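Local atomic coordinates of glucuronoarabinoxylan endo-1,4-beta-xylanase (Clostridium papyrosolvens, PDB entry 4FMV), a protein that probably cuts the xylan backbone at internal beta-1,4 linkages, as a family 30, subfamily 8 glycoside hydrolase, this chain being its catalytic region without the carbohydrate-binding and dockerin modules. Residues F161-A166 with L190-A195; A24-I29 with I267-G272; A322-I327 with F338-G343. All blocks are in the same frame, centred on the assembly; numbering follows the deposited sequence.

Contact 1: F161-A166 with L190-A195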
ATOM      1  N   PHE A 161       3.274   8.925 -22.275  1.00 10.89           N
ATOM      2  CA  PHE A 161       4.388   8.118 -21.796  1.00  8.40           C
ATOM      3  C   PHE A 161       3.986   6.645 -21.688  1.00 11.62           C
ATOM      4  O   PHE A 161       4.728   5.727 -22.108  1.00 13.27           O
ATOM      5  CB  PHE A 161       4.869   8.629 -20.434  1.00  7.66           C
ATOM      6  CG  PHE A 161       6.118   7.950 -19.958  1.00  8.43           C
ATOM      7  CD1 PHE A 161       7.358   8.437 -20.309  1.00 10.05           C
ATOM      8  CD2 PHE A 161       6.045   6.803 -19.196  1.00  9.68           C
ATOM      9  CE1 PHE A 161       8.510   7.795 -19.889  1.00  8.87           C
ATOM     10  CE2 PHE A 161       7.177   6.172 -18.776  1.00 10.48           C
ATOM     11  CZ  PHE A 161       8.413   6.669 -19.133  1.00 10.84           C
ATOM     12  N   MET A 162       2.823   6.416 -21.097  1.00  8.22           N
ATOM     13  CA  MET A 162       2.270   5.065 -20.994  1.00 11.23           C
ATOM     14  C   MET A 162       2.092   4.366 -22.350  1.00 13.41           C
ATOM     15  O   MET A 162       2.349   3.165 -22.449  1.00 13.49           O
ATOM     16  CB  MET A 162       0.959   5.058 -20.203  1.00 11.20           C
ATOM     17  CG  MET A 162       1.116   5.332 -18.689  1.00 10.10           C
ATOM     18  SD  MET A 162       2.213   4.195 -17.784  1.00 11.60           S
ATOM     19  CE  MET A 162       1.257   2.665 -17.833  1.00 15.43           C
ATOM     20  N   LYS A 163       1.649   5.079 -23.393  1.00 13.63           N
ATOM     21  CA  LYS A 163       1.586   4.440 -24.726  1.00 12.77           C
ATOM     22  C   LYS A 163       2.953   4.248 -25.385  1.00 15.79           C
ATOM     23  O   LYS A 163       3.286   3.155 -25.835  1.00 17.25           O
ATOM     24  CB  LYS A 163       0.670   5.202 -25.711  1.00 12.55           C
ATOM     25  CG  LYS A 163      -0.802   5.175 -25.356  1.00 13.76           C
ATOM     26  CD  LYS A 163      -1.646   5.918 -26.401  1.00 14.80           C
ATOM     27  CE  LYS A 163      -1.824   5.086 -27.675  1.00 10.42           C
ATOM     28  NZ  LYS A 163      -3.124   5.415 -28.395  1.00  9.20           N
ATOM     29  N   ASN A 164       3.722   5.329 -25.473  1.00 13.39           N
ATOM     30  CA  ASN A 164       4.936   5.338 -26.292  1.00 15.07           C
ATOM     31  C   ASN A 164       6.247   4.955 -25.652  1.00 13.72           C
ATOM     32  O   ASN A 164       7.194   4.624 -26.343  1.00 12.18           O
ATOM     33  CB  ASN A 164       5.058   6.699 -26.957  1.00 16.20           C
ATOM     34  CG  ASN A 164       3.827   7.020 -27.754  1.00 19.23           C
ATOM     35  OD1 ASN A 164       3.250   6.123 -28.367  1.00 21.64           O
ATOM     36  ND2 ASN A 164       3.389   8.272 -27.724  1.00 18.25           N
ATOM     37  N   ASN A 165       6.274   4.950 -24.332  1.00 11.31           N
ATOM     38  CA  ASN A 165       7.509   4.808 -23.557  1.00 12.81           C
ATOM     39  C   ASN A 165       7.508   3.606 -22.614  1.00 14.31           C
ATOM     40  O   ASN A 165       8.496   2.870 -22.524  1.00 16.19           O
ATOM     41  CB  ASN A 165       7.967   6.125 -22.904  1.00 13.73           C
ATOM     42  CG  ASN A 165       8.158   7.229 -23.922  1.00 15.12           C
ATOM     43  OD1 ASN A 165       7.329   8.127 -24.017  1.00 15.86           O
ATOM     44  ND2 ASN A 165       9.245   7.152 -24.723  1.00 13.37           N
ATOM     45  N   ALA A 166       6.487   3.548 -21.776  1.00 12.42           N
ATOM     46  CA  ALA A 166       6.414   2.577 -20.682  1.00 13.07           C
ATOM     47  C   ALA A 166       6.559   1.103 -21.091  1.00 13.82           C
ATOM     48  O   ALA A 166       6.962   0.272 -20.283  1.00 16.06           O
ATOM     49  CB  ALA A 166       5.139   2.793 -19.890  1.00 11.57           C
ATOM     50  N   LEU A 190      -6.693   3.505 -18.683  1.00 13.55           N
ATOM     51  CA  LEU A 190      -7.627   2.379 -18.732  1.00 13.74           C
ATOM     52  C   LEU A 190      -8.402   2.320 -20.057  1.00 15.29           C
ATOM     53  O   LEU A 190      -8.735   1.229 -20.534  1.00 14.16           O
ATOM     54  CB  LEU A 190      -8.585   2.408 -17.521  1.00 13.02           C
ATOM     55  CG  LEU A 190      -7.874   2.407 -16.157  1.00 13.03           C
ATOM     56  CD1 LEU A 190      -8.868   2.480 -14.985  1.00 13.33           C
ATOM     57  CD2 LEU A 190      -6.995   1.172 -16.037  1.00  9.87           C
ATOM     58  N   ASN A 191      -8.669   3.478 -20.662  1.00 14.42           N
ATOM     59  CA  ASN A 191      -9.450   3.515 -21.911  1.00 18.11           C
ATOM     60  C   ASN A 191      -8.609   3.357 -23.170  1.00 17.62           C
ATOM     61  O   ASN A 191      -9.130   3.393 -24.293  1.00 16.72           O
ATOM     62  CB  ASN A 191     -10.238   4.820 -22.030  1.00 19.64           C
ATOM     63  CG  ASN A 191     -11.349   4.913 -21.026  1.00 19.70           C
ATOM     64  OD1 ASN A 191     -12.027   3.917 -20.734  1.00 18.54           O
ATOM     65  ND2 ASN A 191     -11.542   6.115 -20.473  1.00 17.99           N
ATOM     66  N   ASP A 192      -7.300   3.225 -22.997  1.00 13.13           N
ATOM     67  CA  ASP A 192      -6.450   3.035 -24.157  1.00 13.30           C
ATOM     68  C   ASP A 192      -5.870   1.649 -24.057  1.00 13.85           C
ATOM     69  O   ASP A 192      -5.248   1.305 -23.051  1.00 13.78           O
ATOM     70  CB  ASP A 192      -5.337   4.082 -24.224  1.00 12.36           C
ATOM     71  CG  ASP A 192      -4.456   3.922 -25.466  1.00 14.47           C
ATOM     72  OD1 ASP A 192      -4.797   4.496 -26.513  1.00 16.92           O
ATOM     73  OD2 ASP A 192      -3.426   3.215 -25.397  1.00 14.54           O
ATOM     74  N   ALA A 193      -6.072   0.861 -25.101  1.00 12.64           N
ATOM     75  CA  ALA A 193      -5.624  -0.530 -25.113  1.00 16.46           C
ATOM     76  C   ALA A 193      -4.105  -0.689 -24.936  1.00 14.66           C
ATOM     77  O   ALA A 193      -3.641  -1.580 -24.212  1.00 14.72           O
ATOM     78  CB  ALA A 193      -6.116  -1.241 -26.397  1.00 19.55           C
ATOM     79  N   THR A 194      -3.337   0.168 -25.599  1.00 13.87           N
ATOM     80  CA  THR A 194      -1.880   0.133 -25.497  1.00 13.14           C
ATOM     81  C   THR A 194      -1.396   0.563 -24.115  1.00 14.90           C
ATOM     82  O   THR A 194      -0.587  -0.121 -23.484  1.00 17.40           O
ATOM     83  CB  THR A 194      -1.206   1.019 -26.588  1.00 15.12           C
ATOM     84  OG1 THR A 194      -1.624   0.586 -27.888  1.00 16.45           O
ATOM     85  CG2 THR A 194       0.294   0.909 -26.507  1.00 15.41           C
ATOM     86  N   ALA A 195      -1.872   1.706 -23.640  1.00 14.15           N
ATOM     87  CA  ALA A 195      -1.519   2.171 -22.298  1.00  9.76           C
ATOM     88  C   ALA A 195      -1.879   1.125 -21.239  1.00 13.27           C
ATOM     89  O   ALA A 195      -1.089   0.836 -20.337  1.00 10.17           O
ATOM     90  CB  ALA A 195      -2.213   3.488 -21.999  1.00  7.61           C
TER
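Lys163 reaches Asp192 through one bend in an otherwise extended chain: chi3 of 76° swings CE back toward the acid, while Asp192 holds CG anti to its own backbone N (chi1 -178°). The two side chains cross at about a right angle, with Lys163 CG 3.3 Å from Asp192 OD2, so part of the methylene chain lies against the carboxylate before the ammonium group meets the other oxygen. The salt bridge itself, Lys163 NZ to Asp192 OD1 at 2.7 Å, comes from the syn side and sits 25° out of the carboxylate plane. Asp192 is the N-cap residue of helix 193-198, and its second oxygen does the capping: Ala195 N donates to the anti lone pair of OD2 at 2.8 Å in a nearly straight bond. Beneath this polar pair the helices pack closely, the CA atoms of Lys163 and Ala195 lying 4.5 Å apart. Ala195 CB packs against both Met162 CB and Lys163 CG, 4.0 Å from each, and Met162 curls so that its CE comes 3.9 Å from Ala195 O. To the flank, Thr194 CG2 approaches Lys163 O at 3.8 Å. Inward, Met162 continues onto Val173 and Ala175 of strand 172-178, and Met162 O accepts a hydrogen bond from Asn198 ND2. The contact thus joins the end of helix 155-164 to the start of helix 193-198 in the outer helical layer of the (beta/alpha)8 barrel. Each carboxylate oxygen has a task of its own, one for the lysine and one for the helix N-terminus; both partners would be expected to stabilise the negative charge on Asp192 and lower its pKa.

Contact 2: A24-I29 with I267-G272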
ATOM      1  N   ALA A  24      11.379   6.042   1.787  1.00  7.72           N
ATOM      2  CA  ALA A  24      11.727   7.321   1.140  1.00  7.26           C
ATOM      3  C   ALA A  24      12.272   8.335   2.129  1.00  8.06           C
ATOM      4  O   ALA A  24      11.688   8.542   3.183  1.00 11.68           O
ATOM      5  CB  ALA A  24      10.485   7.921   0.437  1.00  4.94           C
ATOM      6  N   TRP A  25      13.398   8.955   1.787  1.00 10.37           N
ATOM      7  CA  TRP A  25      14.039   9.977   2.624  1.00 10.35           C
ATOM      8  C   TRP A  25      14.385   9.500   4.043  1.00 12.31           C
ATOM      9  O   TRP A  25      14.586  10.312   4.942  1.00 13.52           O
ATOM     10  CB  TRP A  25      13.166  11.232   2.702  1.00 11.22           C
ATOM     11  CG  TRP A  25      13.188  12.070   1.449  1.00 14.95           C
ATOM     12  CD1 TRP A  25      14.284  12.687   0.883  1.00 16.82           C
ATOM     13  CD2 TRP A  25      12.067  12.397   0.611  1.00 13.89           C
ATOM     14  NE1 TRP A  25      13.901  13.362  -0.254  1.00 16.00           N
ATOM     15  CE2 TRP A  25      12.549  13.216  -0.434  1.00 14.24           C
ATOM     16  CE3 TRP A  25      10.691  12.089   0.651  1.00  8.41           C
ATOM     17  CZ2 TRP A  25      11.704  13.728  -1.443  1.00 15.04           C
ATOM     18  CZ3 TRP A  25       9.862  12.602  -0.352  1.00 11.57           C
ATOM     19  CH2 TRP A  25      10.375  13.402  -1.386  1.00 12.90           C
ATOM     20  N   CYS A  26      14.490   8.189   4.234  1.00  9.96           N
ATOM     21  CA  CYS A  26      14.893   7.619   5.533  1.00 10.31           C
ATOM     22  C   CYS A  26      16.383   7.304   5.611  1.00 14.49           C
ATOM     23  O   CYS A  26      16.849   6.673   6.578  1.00 18.22           O
ATOM     24  CB  CYS A  26      14.050   6.384   5.869  1.00  9.91           C
ATOM     25  SG  CYS A  26      12.307   6.824   6.005  1.00 10.42           S
ATOM     26  N   GLY A  27      17.122   7.687   4.575  1.00 12.64           N
ATOM     27  CA  GLY A  27      18.515   7.286   4.470  1.00 13.39           C
ATOM     28  C   GLY A  27      18.597   5.766   4.503  1.00 13.32           C
ATOM     29  O   GLY A  27      17.773   5.068   3.885  1.00  7.94           O
ATOM     30  N   THR A  28      19.591   5.256   5.230  1.00 12.41           N
ATOM     31  CA  THR A  28      19.743   3.826   5.432  1.00 13.94           C
ATOM     32  C   THR A  28      19.090   3.440   6.748  1.00 15.99           C
ATOM     33  O   THR A  28      19.582   3.801   7.825  1.00 13.16           O
ATOM     34  CB  THR A  28      21.227   3.462   5.449  1.00 14.59           C
ATOM     35  OG1 THR A  28      21.816   3.940   4.236  1.00 14.42           O
ATOM     36  CG2 THR A  28      21.448   1.933   5.573  1.00 13.01           C
ATOM     37  N   ILE A  29      17.985   2.692   6.658  1.00 15.23           N
ATOM     38  CA  ILE A  29      17.240   2.296   7.847  1.00 12.26           C
ATOM     39  C   ILE A  29      17.985   1.151   8.577  1.00 12.86           C
ATOM     40  O   ILE A  29      18.608   0.293   7.924  1.00 11.46           O
ATOM     41  CB  ILE A  29      15.811   1.898   7.481  1.00 10.09           C
ATOM     42  CG1 ILE A  29      15.082   3.098   6.830  1.00 10.17           C
ATOM     43  CG2 ILE A  29      15.077   1.415   8.689  1.00 10.45           C
ATOM     44  CD1 ILE A  29      13.565   2.880   6.516  1.00  6.94           C
ATOM     45  N   ILE A 267       8.866   5.752   6.945  1.00 10.59           N
ATOM     46  CA  ILE A 267       9.030   5.020   8.189  1.00 10.03           C
ATOM     47  C   ILE A 267       9.593   5.832   9.350  1.00 11.65           C
ATOM     48  O   ILE A 267       8.891   6.006  10.353  1.00 13.26           O
ATOM     49  CB  ILE A 267       9.838   3.711   8.028  1.00 11.18           C
ATOM     50  CG1 ILE A 267       9.063   2.706   7.162  1.00  8.14           C
ATOM     51  CG2 ILE A 267      10.114   3.114   9.394  1.00  6.66           C
ATOM     52  CD1 ILE A 267       9.968   1.660   6.471  1.00  6.54           C
ATOM     53  N   THR A 268      10.819   6.346   9.281  1.00 10.12           N
ATOM     54  CA  THR A 268      11.263   6.891  10.558  1.00  9.88           C
ATOM     55  C   THR A 268      11.101   8.401  10.542  1.00  8.85           C
ATOM     56  O   THR A 268      12.069   9.152  10.483  1.00 10.29           O
ATOM     57  CB  THR A 268      12.778   6.573  10.664  1.00 15.95           C
ATOM     58  OG1 THR A 268      13.414   6.894   9.413  1.00 10.95           O
ATOM     59  CG2 THR A 268      12.989   5.063  10.905  1.00 12.52           C
ATOM     60  N   TRP A 269       9.894   8.790  10.920  1.00 10.25           N
ATOM     61  CA  TRP A 269       9.424  10.175  10.935  1.00 12.82           C
ATOM     62  C   TRP A 269       8.307  10.239  11.968  1.00 13.73           C
ATOM     63  O   TRP A 269       7.658   9.225  12.190  1.00 17.29           O
ATOM     64  CB  TRP A 269       8.921  10.561   9.548  1.00 11.54           C
ATOM     65  CG  TRP A 269      10.033  10.685   8.546  1.00 15.22           C
ATOM     66  CD1 TRP A 269      10.523   9.709   7.720  1.00 16.47           C
ATOM     67  CD2 TRP A 269      10.793  11.865   8.266  1.00 17.88           C
ATOM     68  NE1 TRP A 269      11.551  10.209   6.949  1.00 18.19           N
ATOM     69  CE2 TRP A 269      11.725  11.534   7.254  1.00 18.93           C
ATOM     70  CE3 TRP A 269      10.773  13.171   8.769  1.00 19.97           C
ATOM     71  CZ2 TRP A 269      12.628  12.460   6.745  1.00 19.90           C
ATOM     72  CZ3 TRP A 269      11.677  14.090   8.261  1.00 22.83           C
ATOM     73  CH2 TRP A 269      12.588  13.730   7.259  1.00 22.19           C
ATOM     74  N   PRO A 270       8.039  11.415  12.550  1.00 14.26           N
ATOM     75  CA  PRO A 270       6.935  11.570  13.512  1.00 15.86           C
ATOM     76  C   PRO A 270       5.543  11.225  12.957  1.00 16.49           C
ATOM     77  O   PRO A 270       4.722  10.674  13.697  1.00 14.42           O
ATOM     78  CB  PRO A 270       6.992  13.056  13.858  1.00 18.29           C
ATOM     79  CG  PRO A 270       8.453  13.423  13.677  1.00 19.39           C
ATOM     80  CD  PRO A 270       8.902  12.613  12.493  1.00 17.71           C
ATOM     81  N   ASN A 271       5.272  11.550  11.693  1.00 13.81           N
ATOM     82  CA  ASN A 271       4.000  11.144  11.077  1.00 13.43           C
ATOM     83  C   ASN A 271       4.170   9.776  10.427  1.00 12.08           C
ATOM     84  O   ASN A 271       3.281   9.291   9.717  1.00 11.09           O
ATOM     85  CB  ASN A 271       3.475  12.180  10.078  1.00 12.87           C
ATOM     86  CG  ASN A 271       4.437  12.446   8.944  1.00 14.77           C
ATOM     87  OD1 ASN A 271       5.637  12.214   9.069  1.00 14.09           O
ATOM     88  ND2 ASN A 271       3.915  12.945   7.822  1.00 17.40           N
ATOM     89  N   GLY A 272       5.349   9.190  10.646  1.00 12.69           N
ATOM     90  CA  GLY A 272       5.673   7.865  10.144  1.00 12.17           C
ATOM     91  C   GLY A 272       5.336   6.768  11.140  1.00 14.44           C
ATOM     92  O   GLY A 272       4.362   6.880  11.889  1.00 16.82           O
TER
HETATM   93  O   HOH W   1      16.157   6.235   9.178  1.00 21.75           O
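Cys26 SG is in the closely packed part of the contact, touching both the backbone of Thr268 and the indole of Trp269; it stands anti to its own carbonyl carbon (chi1 -62°), which puts the sulfur beside segment 267-272. Thr268 N donates a weak hydrogen bond to the sulfur, 3.6 Å from N to SG with an N-H...S angle of 164°. The same SG lies 4.6 Å from the centroid of the Trp269 five-membered ring, a sulfur-aromatic contact made at the ring edge. Further round that edge, in the plane of the indole, Trp25 O comes 3.4 Å from Trp269 CZ2. Deeper in, Ile29 and Ile267 cross at about a right angle and meet through their CD1 methyls, 3.8 Å apart; Val33 and Leu37 of helix 31-40 also pack on Ile267. These are the loops that follow strands 11-22 and 261-266, neighbouring parallel strands of the (beta/alpha)8 barrel, and they therefore lie at the C-terminal end of the strands, the face where barrels of this fold carry their active site. The other flank is looser, and a water bridges it: it donates to Cys26 O at 2.7 Å and is also hydrogen-bonded to Thr268 OG1, 2.8 Å away. The exposed Trp25 sends its indole away from segment 267-272, to meet Trp88 edge-to-face, whereas Trp269 stacks on Trp266.

Contact 3: A322-I327 with F338-G343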
ATOM      1  N   ALA A 322      -7.815 -18.901   8.346  1.00 19.15           N
ATOM      2  CA  ALA A 322      -8.849 -17.871   8.194  1.00 17.11           C
ATOM      3  C   ALA A 322      -8.457 -16.674   9.041  1.00 17.29           C
ATOM      4  O   ALA A 322      -7.973 -16.851  10.162  1.00 17.07           O
ATOM      5  CB  ALA A 322     -10.189 -18.395   8.646  1.00 19.29           C
ATOM      6  N   VAL A 323      -8.662 -15.471   8.502  1.00 14.51           N
ATOM      7  CA  VAL A 323      -8.366 -14.224   9.193  1.00 13.58           C
ATOM      8  C   VAL A 323      -9.577 -13.285   9.156  1.00 15.47           C
ATOM      9  O   VAL A 323     -10.146 -13.037   8.078  1.00 15.57           O
ATOM     10  CB  VAL A 323      -7.158 -13.500   8.555  1.00 12.78           C
ATOM     11  CG1 VAL A 323      -6.852 -12.231   9.315  1.00 10.10           C
ATOM     12  CG2 VAL A 323      -5.922 -14.422   8.527  1.00 12.26           C
ATOM     13  N   ILE A 324      -9.971 -12.786  10.333  1.00 12.54           N
ATOM     14  CA  ILE A 324     -11.063 -11.813  10.489  1.00  9.39           C
ATOM     15  C   ILE A 324     -10.510 -10.596  11.215  1.00 12.83           C
ATOM     16  O   ILE A 324      -9.915 -10.715  12.293  1.00 14.87           O
ATOM     17  CB  ILE A 324     -12.233 -12.372  11.323  1.00 11.18           C
ATOM     18  CG1 ILE A 324     -12.835 -13.602  10.645  1.00  9.60           C
ATOM     19  CG2 ILE A 324     -13.309 -11.299  11.557  1.00 10.61           C
ATOM     20  CD1 ILE A 324     -13.649 -14.484  11.590  1.00 14.64           C
ATOM     21  N   VAL A 325     -10.683  -9.429  10.603  1.00 12.93           N
ATOM     22  CA  VAL A 325     -10.276  -8.166  11.195  1.00 10.96           C
ATOM     23  C   VAL A 325     -11.539  -7.398  11.534  1.00 13.38           C
ATOM     24  O   VAL A 325     -12.350  -7.059  10.644  1.00 12.49           O
ATOM     25  CB  VAL A 325      -9.388  -7.347  10.230  1.00  7.35           C
ATOM     26  CG1 VAL A 325      -9.040  -5.966  10.822  1.00  8.64           C
ATOM     27  CG2 VAL A 325      -8.122  -8.135   9.876  1.00  6.99           C
ATOM     28  N   ALA A 326     -11.716  -7.138  12.824  1.00 12.14           N
ATOM     29  CA  ALA A 326     -12.926  -6.477  13.319  1.00 11.87           C
ATOM     30  C   ALA A 326     -12.567  -5.217  14.087  1.00 10.52           C
ATOM     31  O   ALA A 326     -11.827  -5.264  15.073  1.00 13.83           O
ATOM     32  CB  ALA A 326     -13.735  -7.430  14.183  1.00 11.78           C
ATOM     33  N   ILE A 327     -13.089  -4.089  13.617  1.00  8.99           N
ATOM     34  CA  ILE A 327     -12.795  -2.783  14.185  1.00  9.52           C
ATOM     35  C   ILE A 327     -14.021  -2.274  14.927  1.00 14.98           C
ATOM     36  O   ILE A 327     -15.109  -2.300  14.380  1.00 14.22           O
ATOM     37  CB  ILE A 327     -12.448  -1.768  13.074  1.00  8.47           C
ATOM     38  CG1 ILE A 327     -11.236  -2.247  12.264  1.00 10.37           C
ATOM     39  CG2 ILE A 327     -12.197  -0.371  13.679  1.00  6.75           C
ATOM     40  CD1 ILE A 327     -11.134  -1.665  10.865  1.00  8.34           C
ATOM     41  N   PHE A 338     -19.662 -14.339  15.199  1.00 24.23           N
ATOM     42  CA  PHE A 338     -19.186 -14.623  13.856  1.00 24.11           C
ATOM     43  C   PHE A 338     -19.571 -16.047  13.456  1.00 25.98           C
ATOM     44  O   PHE A 338     -19.460 -16.963  14.267  1.00 24.85           O
ATOM     45  CB  PHE A 338     -17.668 -14.491  13.793  1.00 24.19           C
ATOM     46  CG  PHE A 338     -17.143 -13.139  14.197  1.00 21.29           C
ATOM     47  CD1 PHE A 338     -16.952 -12.149  13.252  1.00 20.34           C
ATOM     48  CD2 PHE A 338     -16.790 -12.878  15.513  1.00 23.74           C
ATOM     49  CE1 PHE A 338     -16.435 -10.908  13.608  1.00 19.76           C
ATOM     50  CE2 PHE A 338     -16.280 -11.635  15.883  1.00 21.60           C
ATOM     51  CZ  PHE A 338     -16.107 -10.651  14.926  1.00 19.09           C
ATOM     52  N   ASN A 339     -20.010 -16.223  12.209  1.00 26.38           N
ATOM     53  CA  ASN A 339     -20.379 -17.537  11.674  1.00 28.51           C
ATOM     54  C   ASN A 339     -19.619 -17.858  10.389  1.00 27.66           C
ATOM     55  O   ASN A 339     -19.710 -17.115   9.410  1.00 26.36           O
ATOM     56  CB  ASN A 339     -21.871 -17.600  11.338  1.00 28.90           C
ATOM     57  CG  ASN A 339     -22.754 -17.203  12.490  1.00 30.18           C
ATOM     58  OD1 ASN A 339     -22.424 -17.432  13.662  1.00 31.84           O
ATOM     59  ND2 ASN A 339     -23.904 -16.619  12.166  1.00 28.69           N
ATOM     60  N   PHE A 340     -18.904 -18.980  10.378  1.00 27.33           N
ATOM     61  CA  PHE A 340     -18.244 -19.451   9.167  1.00 24.51           C
ATOM     62  C   PHE A 340     -19.211 -20.265   8.322  1.00 29.97           C
ATOM     63  O   PHE A 340     -19.960 -21.116   8.842  1.00 30.05           O
ATOM     64  CB  PHE A 340     -17.048 -20.321   9.515  1.00 25.30           C
ATOM     65  CG  PHE A 340     -15.951 -19.590  10.255  1.00 25.36           C
ATOM     66  CD1 PHE A 340     -15.093 -18.723   9.579  1.00 23.85           C
ATOM     67  CD2 PHE A 340     -15.749 -19.805  11.619  1.00 23.41           C
ATOM     68  CE1 PHE A 340     -14.072 -18.067  10.252  1.00 20.13           C
ATOM     69  CE2 PHE A 340     -14.732 -19.160  12.296  1.00 21.29           C
ATOM     70  CZ  PHE A 340     -13.894 -18.285  11.613  1.00 21.16           C
ATOM     71  N   GLN A 341     -19.209 -19.999   7.019  1.00 29.01           N
ATOM     72  CA  GLN A 341     -19.905 -20.880   6.107  1.00 33.08           C
ATOM     73  C   GLN A 341     -18.983 -21.322   4.969  1.00 30.50           C
ATOM     74  O   GLN A 341     -18.005 -20.640   4.626  1.00 27.19           O
ATOM     75  CB  GLN A 341     -21.249 -20.288   5.642  1.00 36.76           C
ATOM     76  CG  GLN A 341     -21.196 -19.234   4.566  1.00 40.29           C
ATOM     77  CD  GLN A 341     -22.554 -18.576   4.342  1.00 45.13           C
ATOM     78  OE1 GLN A 341     -23.524 -18.856   5.055  1.00 45.79           O
ATOM     79  NE2 GLN A 341     -22.633 -17.709   3.334  1.00 46.28           N
ATOM     80  N   ASN A 342     -19.270 -22.498   4.428  1.00 27.47           N
ATOM     81  CA  ASN A 342     -18.411 -23.100   3.424  1.00 30.96           C
ATOM     82  C   ASN A 342     -17.004 -23.359   3.939  1.00 33.34           C
ATOM     83  O   ASN A 342     -16.030 -23.242   3.199  1.00 33.40           O
ATOM     84  CB  ASN A 342     -18.383 -22.246   2.167  1.00 29.53           C
ATOM     85  CG  ASN A 342     -19.693 -22.283   1.434  1.00 29.56           C
ATOM     86  OD1 ASN A 342     -20.327 -23.335   1.346  1.00 33.57           O
ATOM     87  ND2 ASN A 342     -20.120 -21.140   0.916  1.00 25.75           N
ATOM     88  N   GLY A 343     -16.922 -23.710   5.219  1.00 34.11           N
ATOM     89  CA  GLY A 343     -15.674 -24.065   5.868  1.00 34.72           C
ATOM     90  C   GLY A 343     -15.783 -23.753   7.351  1.00 36.10           C
ATOM     91  O   GLY A 343     -16.806 -23.237   7.800  1.00 37.85           O
TER
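Ala322-Ile327 and Phe338-Gln341 are strands whose directions differ by 149°, with axes 10.9 Å apart at closest approach, too far for backbone pairing. They face each other across the interior of the beta-sandwich side domain that accompanies the barrel in family 30 enzymes, and the contact between them is wholly apolar. Ala322, Ile324 and Ala326 turn their CB atoms inward from alternate positions of one strand; two phenylalanines answer from the other. Ile324 serves both rings with different branches. With CG1 anti to the carbonyl carbon (chi1 -61°), CG2 stands anti to the backbone N and lies 3.8 Å from Phe338 CE1, the two side chains sliding past each other in opposite directions. Its CD1 instead meets Phe340, 3.8 Å from CZ, and here the side chains cross obliquely. Phe338 also presents its ring edge to Ala326, with CZ 4.1 Å from CB. Around this core Phe338 stacks on Phe372 and meets Phe384, a residue of strand 380-387, while Ile324 also touches Val7 of the N-terminal strand 5-8. At the other end of the contact, Ala322 CB lies 4.2 Å from Phe340 CE1.

In the fold
Contacts 1 and 2 both belong to the (beta/alpha)8 barrel, and along the chain contact 1 is nested within the long loop that contact 2 closes. Their centres are 33 Å apart: contact 2 joins loops at the C-terminal ends of the strands, where the active site of this fold lies, whereas contact 1 ties outer helices together toward the N-terminal ends. Contact 3 follows both in sequence and belongs to the side domain. Its centre is 35 Å from that of contact 2, on the opposite side of the chain's centre, and 40 Å from that of contact 1. None touches another; the nearest atoms, those of contacts 2 and 3, are about 18 Å apart.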